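Local coordinates for protein lysine-sensitive aspartokinase 3 (Escherichia coli, PDB 2J0W) that catalyses the ATP-dependent phosphorylation of L-aspartate to 4-phospho-L-aspartate, the first step of lysine biosynthesis, and is subject to allosteric feedback inhibition by lysine, at residues Gly393-Lys398 with Ala422-Leu427; Glu242-Glu247 with Asn291-Pro296; Ala303-Gln308 with Ala350-Thr355; Lys238-Ile243 with Phe299-Leu304. One frame throughout, in Å; residues are numbered along the deposited sequence.

Contact 1 (Gly393-Lys398 with Ala422-Leu427); sequences GNDLSK and ASSHNL
Gly393 and His425 are tied together by two hydrogen bonds, one from the main chain and one from the imidazole. Gly393 N donates to His425 O at 2.7 Å, and His425 ND1 donates to Gly393 O, also at 2.7 Å, approaching nearly along the C=O axis with the oxygen close to the ring plane. CG of His425, anti to its carbonyl carbon (chi1 -78°), starts the ring on the side from which ND1 meets the Gly393 carbonyl. An alanine at His425 would probably leave Gly393 O without its imidazole donor and the Asn394 amide without the ring beside it. A further, longer bond runs from Leu396 N to Ser424 O at 3.3 Å, the donor lying above the carbonyl plane. The turn that presents His425 is an ST turn, Ser423 OG accepting from His425 N at 3.2 Å. These bonds belong to the ACT domain, where strands 386-393 and 426-432 pair antiparallel; the Gly393-His425 bonds lie just past the backbone-bonded pair Leu427 and Leu391, where strand 386-393 ends. Among the packing contacts, Asn394 OD1 sits at the edge of the imidazole, 3.2 Å from His425 CE1, with amide and ring planes 82° apart, while Asn394 ND2 is bonded to Pro297 O. Leu396 points CD1 at the His425 carbonyl, 3.5 Å from its O, and Ser397 OG rests 3.5 Å from Ser424 CB. Glu250 on helix 245-253 accepts from both Asn426 ND2 and Ser423 OG, and Asn426 ND2 also bonds Ser345 OG of the second subunit.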
loop_
_atom_site.group_PDB
_atom_site.type_symbol
_atom_site.label_atom_id
_atom_site.label_comp_id
_atom_site.label_asym_id
_atom_site.label_seq_id
_atom_site.Cartn_x
_atom_site.Cartn_y
_atom_site.Cartn_z
ATOM N N GLY A 393 -6.150 5.363 -17.326
ATOM C CA GLY A 393 -6.194 6.621 -18.030
ATOM C C GLY A 393 -4.852 7.300 -17.925
ATOM O O GLY A 393 -3.806 6.640 -17.938
ATOM N N ASN A 394 -4.875 8.621 -17.789
ATOM C CA ASN A 394 -3.637 9.377 -17.721
ATOM C C ASN A 394 -3.718 10.553 -16.756
ATOM O O ASN A 394 -4.696 11.301 -16.747
ATOM C CB ASN A 394 -3.295 9.845 -19.134
ATOM C CG ASN A 394 -3.387 8.711 -20.147
ATOM O OD1 ASN A 394 -2.474 7.894 -20.264
ATOM N ND2 ASN A 394 -4.509 8.637 -20.859
ATOM N N ASP A 395 -2.686 10.697 -15.930
ATOM C CA ASP A 395 -2.624 11.781 -14.954
ATOM C C ASP A 395 -3.832 11.851 -14.017
ATOM O O ASP A 395 -4.302 12.938 -13.671
ATOM C CB ASP A 395 -2.460 13.115 -15.680
ATOM C CG ASP A 395 -1.244 13.135 -16.577
ATOM O OD1 ASP A 395 -1.002 14.173 -17.223
ATOM O OD2 ASP A 395 -0.533 12.109 -16.638
ATOM N N LEU A 396 -4.325 10.687 -13.601
ATOM C CA LEU A 396 -5.463 10.623 -12.695
ATOM C C LEU A 396 -5.092 11.195 -11.326
ATOM O O LEU A 396 -5.945 11.745 -10.623
ATOM C CB LEU A 396 -5.920 9.173 -12.530
ATOM C CG LEU A 396 -6.168 8.392 -13.819
ATOM C CD1 LEU A 396 -6.562 6.961 -13.499
ATOM C CD2 LEU A 396 -7.255 9.072 -14.607
ATOM N N SER A 397 -3.813 11.067 -10.963
ATOM C CA SER A 397 -3.301 11.535 -9.674
ATOM C C SER A 397 -3.231 13.047 -9.537
ATOM O O SER A 397 -3.551 13.587 -8.478
ATOM C CB SER A 397 -1.917 10.930 -9.402
ATOM O OG SER A 397 -1.011 11.216 -10.454
ATOM N N LYS A 398 -2.810 13.733 -10.596
ATOM C CA LYS A 398 -2.713 15.187 -10.552
ATOM C C LYS A 398 -3.864 15.867 -11.289
ATOM O O LYS A 398 -3.709 16.973 -11.813
ATOM C CB LYS A 398 -1.377 15.653 -11.140
ATOM C CG LYS A 398 -0.166 15.244 -10.313
ATOM C CD LYS A 398 1.065 16.052 -10.696
ATOM C CE LYS A 398 2.208 15.815 -9.714
ATOM N NZ LYS A 398 3.347 16.762 -9.922
ATOM N N ALA A 422 -0.052 5.342 -6.613
ATOM C CA ALA A 422 1.247 4.846 -7.019
ATOM C C ALA A 422 1.498 5.008 -8.512
ATOM O O ALA A 422 2.643 5.002 -8.952
ATOM C CB ALA A 422 1.388 3.393 -6.616
ATOM N N SER A 423 0.426 5.137 -9.283
ATOM C CA SER A 423 0.565 5.303 -10.724
ATOM C C SER A 423 -0.409 6.331 -11.273
ATOM O O SER A 423 -1.592 6.350 -10.926
ATOM C CB SER A 423 0.375 3.958 -11.429
ATOM O OG SER A 423 0.479 4.119 -12.831
ATOM N N SER A 424 0.104 7.204 -12.122
ATOM C CA SER A 424 -0.747 8.224 -12.700
ATOM C C SER A 424 -1.587 7.645 -13.830
ATOM O O SER A 424 -2.205 8.385 -14.598
ATOM C CB SER A 424 0.097 9.385 -13.219
ATOM O OG SER A 424 1.078 8.945 -14.147
ATOM N N HIS A 425 -1.604 6.318 -13.937
ATOM C CA HIS A 425 -2.374 5.661 -14.991
ATOM C C HIS A 425 -3.569 4.875 -14.484
ATOM O O HIS A 425 -4.511 4.648 -15.241
ATOM C CB HIS A 425 -1.495 4.708 -15.805
ATOM C CG HIS A 425 -0.623 5.387 -16.812
ATOM N ND1 HIS A 425 -1.128 6.027 -17.925
ATOM C CD2 HIS A 425 0.727 5.481 -16.903
ATOM C CE1 HIS A 425 -0.127 6.480 -18.659
ATOM N NE2 HIS A 425 1.010 6.161 -18.063
ATOM N N ASN A 426 -3.563 4.469 -13.218
ATOM C CA ASN A 426 -4.690 3.674 -12.734
ATOM C C ASN A 426 -5.183 3.905 -11.311
ATOM O O ASN A 426 -4.475 4.436 -10.453
ATOM C CB ASN A 426 -4.354 2.194 -12.841
ATOM C CG ASN A 426 -3.572 1.704 -11.639
ATOM O OD1 ASN A 426 -4.080 1.715 -10.509
ATOM N ND2 ASN A 426 -2.329 1.287 -11.866
ATOM N N LEU A 427 -6.401 3.429 -11.082
ATOM C CA LEU A 427 -7.054 3.491 -9.788
ATOM C C LEU A 427 -7.827 2.184 -9.665
ATOM O O LEU A 427 -8.790 1.958 -10.403
ATOM C CB LEU A 427 -8.023 4.665 -9.727
ATOM C CG LEU A 427 -8.705 4.865 -8.371
ATOM C CD1 LEU A 427 -9.174 6.299 -8.273
ATOM C CD2 LEU A 427 -9.869 3.893 -8.184
#

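Contact 2 (Glu242-Glu247 with Asn291-Pro296)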
loop_
_atom_site.group_PDB
_atom_site.type_symbol
_atom_site.label_atom_id
_atom_site.label_comp_id
_atom_site.label_asym_id
_atom_site.label_seq_id
_atom_site.Cartn_x
_atom_site.Cartn_y
_atom_site.Cartn_z
ATOM N N GLU A 242 -6.423 3.507 -31.011
ATOM C CA GLU A 242 -4.988 3.569 -30.749
ATOM C C GLU A 242 -4.710 3.890 -29.288
ATOM O O GLU A 242 -5.394 4.719 -28.690
ATOM C CB GLU A 242 -4.321 4.613 -31.658
ATOM C CG GLU A 242 -2.795 4.576 -31.624
ATOM C CD GLU A 242 -2.154 5.650 -32.488
ATOM O OE1 GLU A 242 -2.409 6.845 -32.236
ATOM O OE2 GLU A 242 -1.398 5.295 -33.416
ATOM N N ILE A 243 -3.703 3.224 -28.717
ATOM C CA ILE A 243 -3.319 3.407 -27.310
ATOM C C ILE A 243 -1.818 3.182 -27.137
ATOM O O ILE A 243 -1.160 2.661 -28.041
ATOM C CB ILE A 243 -4.044 2.403 -26.392
ATOM C CG1 ILE A 243 -3.808 2.787 -24.932
ATOM C CG2 ILE A 243 -3.517 0.991 -26.641
ATOM C CD1 ILE A 243 -4.620 2.003 -23.945
ATOM N N ALA A 244 -1.291 3.555 -25.968
ATOM C CA ALA A 244 0.145 3.424 -25.663
ATOM C C ALA A 244 0.466 2.287 -24.698
ATOM O O ALA A 244 -0.383 1.854 -23.897
ATOM C CB ALA A 244 0.698 4.734 -25.103
ATOM N N PHE A 245 1.717 1.832 -24.782
ATOM C CA PHE A 245 2.247 0.736 -23.967
ATOM C C PHE A 245 1.807 0.663 -22.507
ATOM O O PHE A 245 1.069 -0.251 -22.126
ATOM C CB PHE A 245 3.776 0.736 -24.039
ATOM C CG PHE A 245 4.312 0.288 -25.365
ATOM C CD1 PHE A 245 3.659 -0.714 -26.088
ATOM C CD2 PHE A 245 5.492 0.823 -25.871
ATOM C CE1 PHE A 245 4.172 -1.174 -27.279
ATOM C CE2 PHE A 245 6.022 0.368 -27.075
ATOM C CZ PHE A 245 5.361 -0.634 -27.782
ATOM N N ALA A 246 2.253 1.609 -21.687
ATOM C CA ALA A 246 1.897 1.560 -20.275
ATOM C C ALA A 246 0.391 1.543 -20.069
ATOM O O ALA A 246 -0.102 0.847 -19.181
ATOM C CB ALA A 246 2.534 2.720 -19.520
ATOM N N GLU A 247 -0.345 2.294 -20.876
ATOM C CA GLU A 247 -1.790 2.286 -20.713
ATOM C C GLU A 247 -2.315 0.871 -20.787
ATOM O O GLU A 247 -2.923 0.361 -19.857
ATOM C CB GLU A 247 -2.469 3.106 -21.807
ATOM C CG GLU A 247 -2.570 4.575 -21.522
ATOM C CD GLU A 247 -3.099 5.328 -22.711
ATOM O OE1 GLU A 247 -2.305 5.615 -23.628
ATOM O OE2 GLU A 247 -4.311 5.611 -22.728
ATOM N N ASN A 291 4.372 3.254 -28.756
ATOM C CA ASN A 291 5.099 4.021 -27.761
ATOM C C ASN A 291 4.264 5.100 -27.075
ATOM O O ASN A 291 4.026 5.019 -25.870
ATOM C CB ASN A 291 6.339 4.647 -28.393
ATOM C CG ASN A 291 7.402 4.972 -27.372
ATOM O OD1 ASN A 291 8.478 5.465 -27.714
ATOM N ND2 ASN A 291 7.111 4.692 -26.104
ATOM N N LYS A 292 3.823 6.106 -27.831
ATOM C CA LYS A 292 3.019 7.192 -27.261
ATOM C C LYS A 292 1.934 7.717 -28.203
ATOM O O LYS A 292 2.101 7.719 -29.421
ATOM C CB LYS A 292 3.940 8.328 -26.792
ATOM C CG LYS A 292 4.602 8.040 -25.431
ATOM C CD LYS A 292 5.766 8.982 -25.098
ATOM C CE LYS A 292 7.107 8.491 -25.660
ATOM N NZ LYS A 292 7.193 8.487 -27.151
ATOM N N THR A 293 0.823 8.165 -27.621
ATOM C CA THR A 293 -0.326 8.650 -28.388
ATOM C C THR A 293 -0.429 10.142 -28.688
ATOM O O THR A 293 0.529 10.904 -28.527
ATOM C CB THR A 293 -1.652 8.235 -27.704
ATOM O OG1 THR A 293 -1.466 8.193 -26.284
ATOM C CG2 THR A 293 -2.118 6.881 -28.208
ATOM N N GLU A 294 -1.622 10.536 -29.132
ATOM C CA GLU A 294 -1.925 11.916 -29.483
ATOM C C GLU A 294 -2.170 12.716 -28.213
ATOM O O GLU A 294 -1.238 13.227 -27.591
ATOM C CB GLU A 294 -3.169 11.958 -30.377
ATOM C CG GLU A 294 -3.450 13.318 -31.017
ATOM C CD GLU A 294 -2.412 13.714 -32.060
ATOM O OE1 GLU A 294 -1.419 12.974 -32.238
ATOM O OE2 GLU A 294 -2.588 14.771 -32.703
ATOM N N ASN A 295 -3.438 12.831 -27.840
ATOM C CA ASN A 295 -3.816 13.552 -26.633
ATOM C C ASN A 295 -4.647 12.561 -25.846
ATOM O O ASN A 295 -5.873 12.594 -25.876
ATOM C CB ASN A 295 -4.639 14.799 -26.969
ATOM C CG ASN A 295 -3.869 15.790 -27.828
ATOM O OD1 ASN A 295 -2.735 16.157 -27.513
ATOM N ND2 ASN A 295 -4.488 16.231 -28.916
ATOM N N PRO A 296 -3.970 11.641 -25.147
ATOM C CA PRO A 296 -4.523 10.570 -24.314
ATOM C C PRO A 296 -5.642 11.001 -23.381
ATOM O O PRO A 296 -5.484 11.932 -22.604
ATOM C CB PRO A 296 -3.302 10.078 -23.542
ATOM C CG PRO A 296 -2.197 10.272 -24.526
ATOM C CD PRO A 296 -2.498 11.640 -25.081
#
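Glu242 begins the contact by sliding its side chain past Thr293 in the opposite direction: its chain is extended, CG anti to the backbone N (chi1 -170°), and OE1 lies 4.0 Å from Thr293 CG2. The same methyl spreads over the main chain of the next residue, 3.8 Å from Ile243 CA, while the Ile243 side chain leads off from the other side of the strand. Ala244 is the N-cap of helix 245-253. Its CB fits against the backbone of the loop, 3.4 Å from Asn291 O and 4.0 Å from Lys292 CA. Phe245 lays one ring face under the main chain of Asn291, whose N is 3.7 Å above the ring plane and displaced toward the rim at CE2. Glu247, three residues on from the N-cap, extends its chain so that OE1 accepts a hydrogen bond from Ala244 N at 3.3 Å, met from above the carboxylate plane; the methyl of Ala244 has no polar group to bond back to the helix. OE1 also stands 3.8 Å from Thr293 OG1, whereas OE2 is satisfied by a salt bridge to Arg300. The loop 291-296 thus lies against the junction of strand 239-244 and helix 245-253; strand 287-290 pairs with Ile243 and Phe245 through Leu288 and Cys290, and helix 264-270 brings Ala267 and Val268 against the Phe245 ring.

Contact 3 (Ala303-Gln308 with Ala350-Thr355)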
loop_
_atom_site.group_PDB
_atom_site.type_symbol
_atom_site.label_atom_id
_atom_site.label_comp_id
_atom_site.label_asym_id
_atom_site.label_seq_id
_atom_site.Cartn_x
_atom_site.Cartn_y
_atom_site.Cartn_z
ATOM N N ALA A 303 -10.998 -2.335 -16.388
ATOM C CA ALA A 303 -10.541 -3.720 -16.470
ATOM C C ALA A 303 -10.990 -4.463 -15.223
ATOM O O ALA A 303 -10.942 -3.928 -14.111
ATOM C CB ALA A 303 -9.028 -3.764 -16.591
ATOM N N LEU A 304 -11.426 -5.702 -15.418
ATOM C CA LEU A 304 -11.896 -6.542 -14.325
ATOM C C LEU A 304 -10.986 -7.754 -14.149
ATOM O O LEU A 304 -10.612 -8.402 -15.123
ATOM C CB LEU A 304 -13.318 -7.004 -14.629
ATOM C CG LEU A 304 -13.968 -8.041 -13.717
ATOM C CD1 LEU A 304 -14.351 -7.414 -12.373
ATOM C CD2 LEU A 304 -15.207 -8.585 -14.425
ATOM N N ARG A 305 -10.609 -8.038 -12.906
ATOM C CA ARG A 305 -9.768 -9.198 -12.597
ATOM C C ARG A 305 -10.512 -9.965 -11.507
ATOM O O ARG A 305 -10.609 -9.522 -10.364
ATOM C CB ARG A 305 -8.389 -8.759 -12.102
ATOM C CG ARG A 305 -7.302 -9.777 -12.388
ATOM C CD ARG A 305 -5.903 -9.190 -12.216
ATOM N NE ARG A 305 -5.536 -8.991 -10.813
ATOM C CZ ARG A 305 -4.418 -8.385 -10.433
ATOM N NH1 ARG A 305 -3.568 -7.927 -11.348
ATOM N NH2 ARG A 305 -4.145 -8.234 -9.146
ATOM N N ARG A 306 -11.054 -11.115 -11.885
ATOM C CA ARG A 306 -11.841 -11.955 -10.990
ATOM C C ARG A 306 -11.086 -12.920 -10.092
ATOM O O ARG A 306 -9.927 -13.248 -10.335
ATOM C CB ARG A 306 -12.839 -12.767 -11.807
ATOM C CG ARG A 306 -13.968 -11.965 -12.374
ATOM C CD ARG A 306 -15.241 -12.745 -12.211
ATOM N NE ARG A 306 -16.412 -11.882 -12.226
ATOM C CZ ARG A 306 -17.325 -11.867 -11.262
ATOM N NH1 ARG A 306 -17.194 -12.667 -10.209
ATOM N NH2 ARG A 306 -18.378 -11.068 -11.363
ATOM N N ASN A 307 -11.796 -13.400 -9.074
ATOM C CA ASN A 307 -11.262 -14.357 -8.115
ATOM C C ASN A 307 -9.988 -13.879 -7.450
ATOM O O ASN A 307 -8.988 -14.601 -7.375
ATOM C CB ASN A 307 -11.016 -15.695 -8.792
ATOM C CG ASN A 307 -12.186 -16.126 -9.626
ATOM O OD1 ASN A 307 -13.328 -16.082 -9.168
ATOM N ND2 ASN A 307 -11.915 -16.547 -10.865
ATOM N N GLN A 308 -10.031 -12.648 -6.969
ATOM C CA GLN A 308 -8.892 -12.089 -6.291
ATOM C C GLN A 308 -8.995 -12.528 -4.832
ATOM O O GLN A 308 -10.073 -12.861 -4.340
ATOM C CB GLN A 308 -8.910 -10.567 -6.412
ATOM C CG GLN A 308 -8.952 -10.084 -7.851
ATOM C CD GLN A 308 -7.715 -10.466 -8.653
ATOM O OE1 GLN A 308 -6.627 -9.942 -8.432
ATOM N NE2 GLN A 308 -7.882 -11.383 -9.594
ATOM N N ALA A 350 -2.762 -4.896 3.797
ATOM C CA ALA A 350 -3.715 -5.686 3.007
ATOM C C ALA A 350 -3.165 -5.979 1.622
ATOM O O ALA A 350 -2.948 -5.070 0.813
ATOM C CB ALA A 350 -5.064 -4.957 2.898
ATOM N N LEU A 351 -2.952 -7.264 1.358
ATOM C CA LEU A 351 -2.404 -7.719 0.086
ATOM C C LEU A 351 -3.475 -8.211 -0.898
ATOM O O LEU A 351 -4.325 -9.031 -0.537
ATOM C CB LEU A 351 -1.393 -8.832 0.364
ATOM C CG LEU A 351 -0.197 -8.444 1.235
ATOM C CD1 LEU A 351 0.477 -9.688 1.761
ATOM C CD2 LEU A 351 0.779 -7.620 0.422
ATOM N N THR A 352 -3.420 -7.708 -2.135
ATOM C CA THR A 352 -4.372 -8.085 -3.187
ATOM C C THR A 352 -3.776 -9.185 -4.058
ATOM O O THR A 352 -2.914 -8.919 -4.893
ATOM C CB THR A 352 -4.725 -6.874 -4.095
ATOM O OG1 THR A 352 -5.362 -5.849 -3.321
ATOM C CG2 THR A 352 -5.664 -7.307 -5.208
ATOM N N LEU A 353 -4.245 -10.417 -3.879
ATOM C CA LEU A 353 -3.705 -11.549 -4.634
ATOM C C LEU A 353 -4.512 -12.077 -5.817
ATOM O O LEU A 353 -5.665 -12.500 -5.682
ATOM C CB LEU A 353 -3.408 -12.704 -3.681
ATOM C CG LEU A 353 -2.413 -12.350 -2.575
ATOM C CD1 LEU A 353 -1.998 -13.615 -1.815
ATOM C CD2 LEU A 353 -1.200 -11.666 -3.200
ATOM N N ASP A 354 -3.866 -12.072 -6.978
ATOM C CA ASP A 354 -4.468 -12.536 -8.223
ATOM C C ASP A 354 -4.275 -14.044 -8.382
ATOM O O ASP A 354 -3.397 -14.632 -7.751
ATOM C CB ASP A 354 -3.828 -11.786 -9.397
ATOM C CG ASP A 354 -4.385 -12.206 -10.734
ATOM O OD1 ASP A 354 -5.602 -12.504 -10.810
ATOM O OD2 ASP A 354 -3.607 -12.223 -11.717
ATOM N N THR A 355 -5.103 -14.682 -9.202
ATOM C CA THR A 355 -4.948 -16.115 -9.413
ATOM C C THR A 355 -3.602 -16.322 -10.089
ATOM O O THR A 355 -3.013 -15.379 -10.625
ATOM C CB THR A 355 -6.045 -16.689 -10.309
ATOM O OG1 THR A 355 -6.066 -15.978 -11.559
ATOM C CG2 THR A 355 -7.410 -16.598 -9.601
#
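The guanidinium of Arg305 carries the side chain of Asp354 on one face and the amide of Gln308 at its edge. Asp354 CB is 3.3 Å above the guanidinium plane, offset toward the rim, and the carboxylate is stacked on it with the two planes 19° apart. Because the acid lies over the face, the salt bridge from Arg305 NE to Asp354 OD1, at 3.5 Å, is one of charge, with no N-H aimed at the oxygen. At the edge, Gln308 OE1 takes two hydrogen bonds, from Arg305 NE at 2.8 Å and from NH2 at 3.1 Å, both in the guanidinium plane. The far end of the same amide completes the link: Gln308 NE2 donates to Asp354 OD1 at 2.8 Å, on the anti side, and to Arg306 O at 2.9 Å. A bend at chi2 (-64°) turns CD of Gln308 back toward this cluster. Strands 299-313 and 348-353 are antiparallel neighbours in the regulatory ACT sheet, and the cluster sits where the first turns a corner at Asn307 and the second ends. Arg305 NH1 reaches beyond the pair to a salt bridge with Asp340, a residue of the allosteric lysine site, and to Thr253 O. At the corner itself, Gln308 CA makes a CH...O contact with Leu353 O at 3.3 Å, and Thr355 CG2 packs 3.4 Å from Asn307 O.

Contact 4 (Lys238-Ile243 with Phe299-Leu304); sequences KRIDEI and FRALAL
A classic beta bulge, in which Arg300 and Ala301 both face Ile392, lets strand 299-313 point these two residues at Ile240 and Ile243 of strand 239-244. The contact joins the strand that leads into the ACT-domain sheet to the edge region of the kinase-domain sheet. Arg300 carries most of it. Its chain is bent at chi2 (-85°), which sets CD beside Ile243 CD1, 4.1 Å away. Ile243 CG1 lies over one face of the guanidinium, 3.8 Å above its plane and offset toward the rim near NE, the two side chains sliding past each other in opposite directions. NH1 comes 3.8 Å from Ile240 CG2 and 2.7 Å from Glu242 O. The other branch of Ile240 reaches the strand backbone, its CD1 resting 3.9 Å from Arg300 O and 4.4 Å from Ala301 CB, a loose apolar touch. NE, on the side of the group toward helix 245-253, forms a salt bridge with Glu247 OE2. An alanine in place of Arg300 would probably leave the buried Glu247 carboxylate without its counter-charge and open a gap beside Ile240 and Ile243. The side chain of Ala301 is about 6 Å from bound ADP, so the contact borders the nucleotide site. Around it, strand 239-244 is flanked by strands 287-290 and 226-227, the loop residue Thr293 packs on Arg300, and on the ACT side strand 386-393 and helix 436-448 pack against Phe299 and Leu302.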
loop_
_atom_site.group_PDB
_atom_site.type_symbol
_atom_site.label_atom_id
_atom_site.label_comp_id
_atom_site.label_asym_id
_atom_site.label_seq_id
_atom_site.Cartn_x
_atom_site.Cartn_y
_atom_site.Cartn_z
ATOM N N LYS A 238 -16.936 0.558 -26.299
ATOM C CA LYS A 238 -16.420 1.228 -27.493
ATOM C C LYS A 238 -15.022 0.705 -27.838
ATOM O O LYS A 238 -14.231 0.416 -26.938
ATOM C CB LYS A 238 -16.316 2.761 -27.272
ATOM C CG LYS A 238 -17.417 3.436 -26.428
ATOM C CD LYS A 238 -18.808 3.342 -27.058
ATOM C CE LYS A 238 -19.873 4.033 -26.196
ATOM N NZ LYS A 238 -21.254 3.780 -26.715
ATOM N N ARG A 239 -14.713 0.584 -29.129
ATOM C CA ARG A 239 -13.379 0.143 -29.538
ATOM C C ARG A 239 -12.407 1.302 -29.351
ATOM O O ARG A 239 -12.808 2.458 -29.383
ATOM C CB ARG A 239 -13.327 -0.269 -31.016
ATOM C CG ARG A 239 -11.929 -0.738 -31.415
ATOM C CD ARG A 239 -11.358 -0.004 -32.607
ATOM N NE ARG A 239 -11.621 -0.751 -33.827
ATOM C CZ ARG A 239 -12.787 -0.755 -34.464
ATOM N NH1 ARG A 239 -13.806 -0.034 -34.008
ATOM N NH2 ARG A 239 -12.950 -1.519 -35.532
ATOM N N ILE A 240 -11.132 0.988 -29.170
ATOM C CA ILE A 240 -10.108 2.005 -28.983
ATOM C C ILE A 240 -9.113 1.894 -30.118
ATOM O O ILE A 240 -8.244 1.035 -30.095
ATOM C CB ILE A 240 -9.362 1.781 -27.673
ATOM C CG1 ILE A 240 -10.344 1.895 -26.511
ATOM C CG2 ILE A 240 -8.184 2.744 -27.576
ATOM C CD1 ILE A 240 -9.717 1.611 -25.179
ATOM N N ASP A 241 -9.234 2.774 -31.102
ATOM C CA ASP A 241 -8.365 2.720 -32.278
ATOM C C ASP A 241 -6.860 2.771 -32.025
ATOM O O ASP A 241 -6.086 2.148 -32.756
ATOM C CB ASP A 241 -8.762 3.814 -33.274
ATOM C CG ASP A 241 -10.210 3.685 -33.731
ATOM O OD1 ASP A 241 -10.592 2.582 -34.193
ATOM O OD2 ASP A 241 -10.956 4.683 -33.633
ATOM N N GLU A 242 -6.423 3.507 -31.011
ATOM C CA GLU A 242 -4.988 3.569 -30.749
ATOM C C GLU A 242 -4.710 3.890 -29.288
ATOM O O GLU A 242 -5.394 4.719 -28.690
ATOM C CB GLU A 242 -4.321 4.613 -31.658
ATOM C CG GLU A 242 -2.795 4.576 -31.624
ATOM C CD GLU A 242 -2.154 5.650 -32.488
ATOM O OE1 GLU A 242 -2.409 6.845 -32.236
ATOM O OE2 GLU A 242 -1.398 5.295 -33.416
ATOM N N ILE A 243 -3.703 3.224 -28.717
ATOM C CA ILE A 243 -3.319 3.407 -27.310
ATOM C C ILE A 243 -1.818 3.182 -27.137
ATOM O O ILE A 243 -1.160 2.661 -28.041
ATOM C CB ILE A 243 -4.044 2.403 -26.392
ATOM C CG1 ILE A 243 -3.808 2.787 -24.932
ATOM C CG2 ILE A 243 -3.517 0.991 -26.641
ATOM C CD1 ILE A 243 -4.620 2.003 -23.945
ATOM N N PHE A 299 -9.662 8.985 -19.113
ATOM C CA PHE A 299 -10.165 7.647 -18.827
ATOM C C PHE A 299 -10.220 6.827 -20.108
ATOM O O PHE A 299 -11.061 7.090 -20.963
ATOM C CB PHE A 299 -11.577 7.712 -18.237
ATOM C CG PHE A 299 -11.694 8.566 -17.002
ATOM C CD1 PHE A 299 -10.703 8.555 -16.029
ATOM C CD2 PHE A 299 -12.831 9.339 -16.788
ATOM C CE1 PHE A 299 -10.838 9.295 -14.859
ATOM C CE2 PHE A 299 -12.983 10.083 -15.622
ATOM C CZ PHE A 299 -11.981 10.061 -14.652
ATOM N N ARG A 300 -9.336 5.837 -20.247
ATOM C CA ARG A 300 -9.342 4.999 -21.445
ATOM C C ARG A 300 -10.322 3.862 -21.297
ATOM O O ARG A 300 -11.175 3.657 -22.154
ATOM C CB ARG A 300 -7.971 4.385 -21.718
ATOM C CG ARG A 300 -6.966 5.290 -22.382
ATOM C CD ARG A 300 -7.069 5.325 -23.900
ATOM N NE ARG A 300 -5.870 5.968 -24.433
ATOM C CZ ARG A 300 -5.668 6.303 -25.703
ATOM N NH1 ARG A 300 -6.596 6.063 -26.619
ATOM N NH2 ARG A 300 -4.524 6.881 -26.055
ATOM N N ALA A 301 -10.200 3.121 -20.201
ATOM C CA ALA A 301 -11.068 1.978 -20.000
ATOM C C ALA A 301 -11.119 1.451 -18.583
ATOM O O ALA A 301 -10.495 1.983 -17.675
ATOM C CB ALA A 301 -10.638 0.866 -20.930
ATOM N N LEU A 302 -11.889 0.385 -18.421
ATOM C CA LEU A 302 -12.052 -0.290 -17.150
ATOM C C LEU A 302 -11.636 -1.736 -17.386
ATOM O O LEU A 302 -11.876 -2.292 -18.456
ATOM C CB LEU A 302 -13.511 -0.238 -16.704
ATOM C CG LEU A 302 -14.108 1.161 -16.550
ATOM C CD1 LEU A 302 -15.596 1.042 -16.290
ATOM C CD2 LEU A 302 -13.414 1.903 -15.411
ATOM N N ALA A 303 -10.998 -2.335 -16.388
ATOM C CA ALA A 303 -10.541 -3.720 -16.470
ATOM C C ALA A 303 -10.990 -4.463 -15.223
ATOM O O ALA A 303 -10.942 -3.928 -14.111
ATOM C CB ALA A 303 -9.028 -3.764 -16.591
ATOM N N LEU A 304 -11.426 -5.702 -15.418
ATOM C CA LEU A 304 -11.896 -6.542 -14.325
ATOM C C LEU A 304 -10.986 -7.754 -14.149
ATOM O O LEU A 304 -10.612 -8.402 -15.123
ATOM C CB LEU A 304 -13.318 -7.004 -14.629
ATOM C CG LEU A 304 -13.968 -8.041 -13.717
ATOM C CD1 LEU A 304 -14.351 -7.414 -12.373
ATOM C CD2 LEU A 304 -15.207 -8.585 -14.425
#

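In the fold
Following the chain, strand 239-244 opens contacts 4 and 2 together, sharing Glu242 and Ile243. Contact 2 closes first, when the chain returns through the loop 291-296, so its loop is nested inside that of contact 4, which closes on strand 299-313. The two meet at Arg300, which touches Thr293 and pairs with Glu247. Contact 3 begins on Ala303 and Leu304, where contact 4 ends, and closes at strand 348-353 within the same sheet. Contact 1 follows in series, near the C terminus, and touches contacts 2 and 4: Asn394 meets Pro296 and Glu247, and Leu396 meets Phe299. Kinase domain, helix 245-253 and ACT sheet are thereby joined.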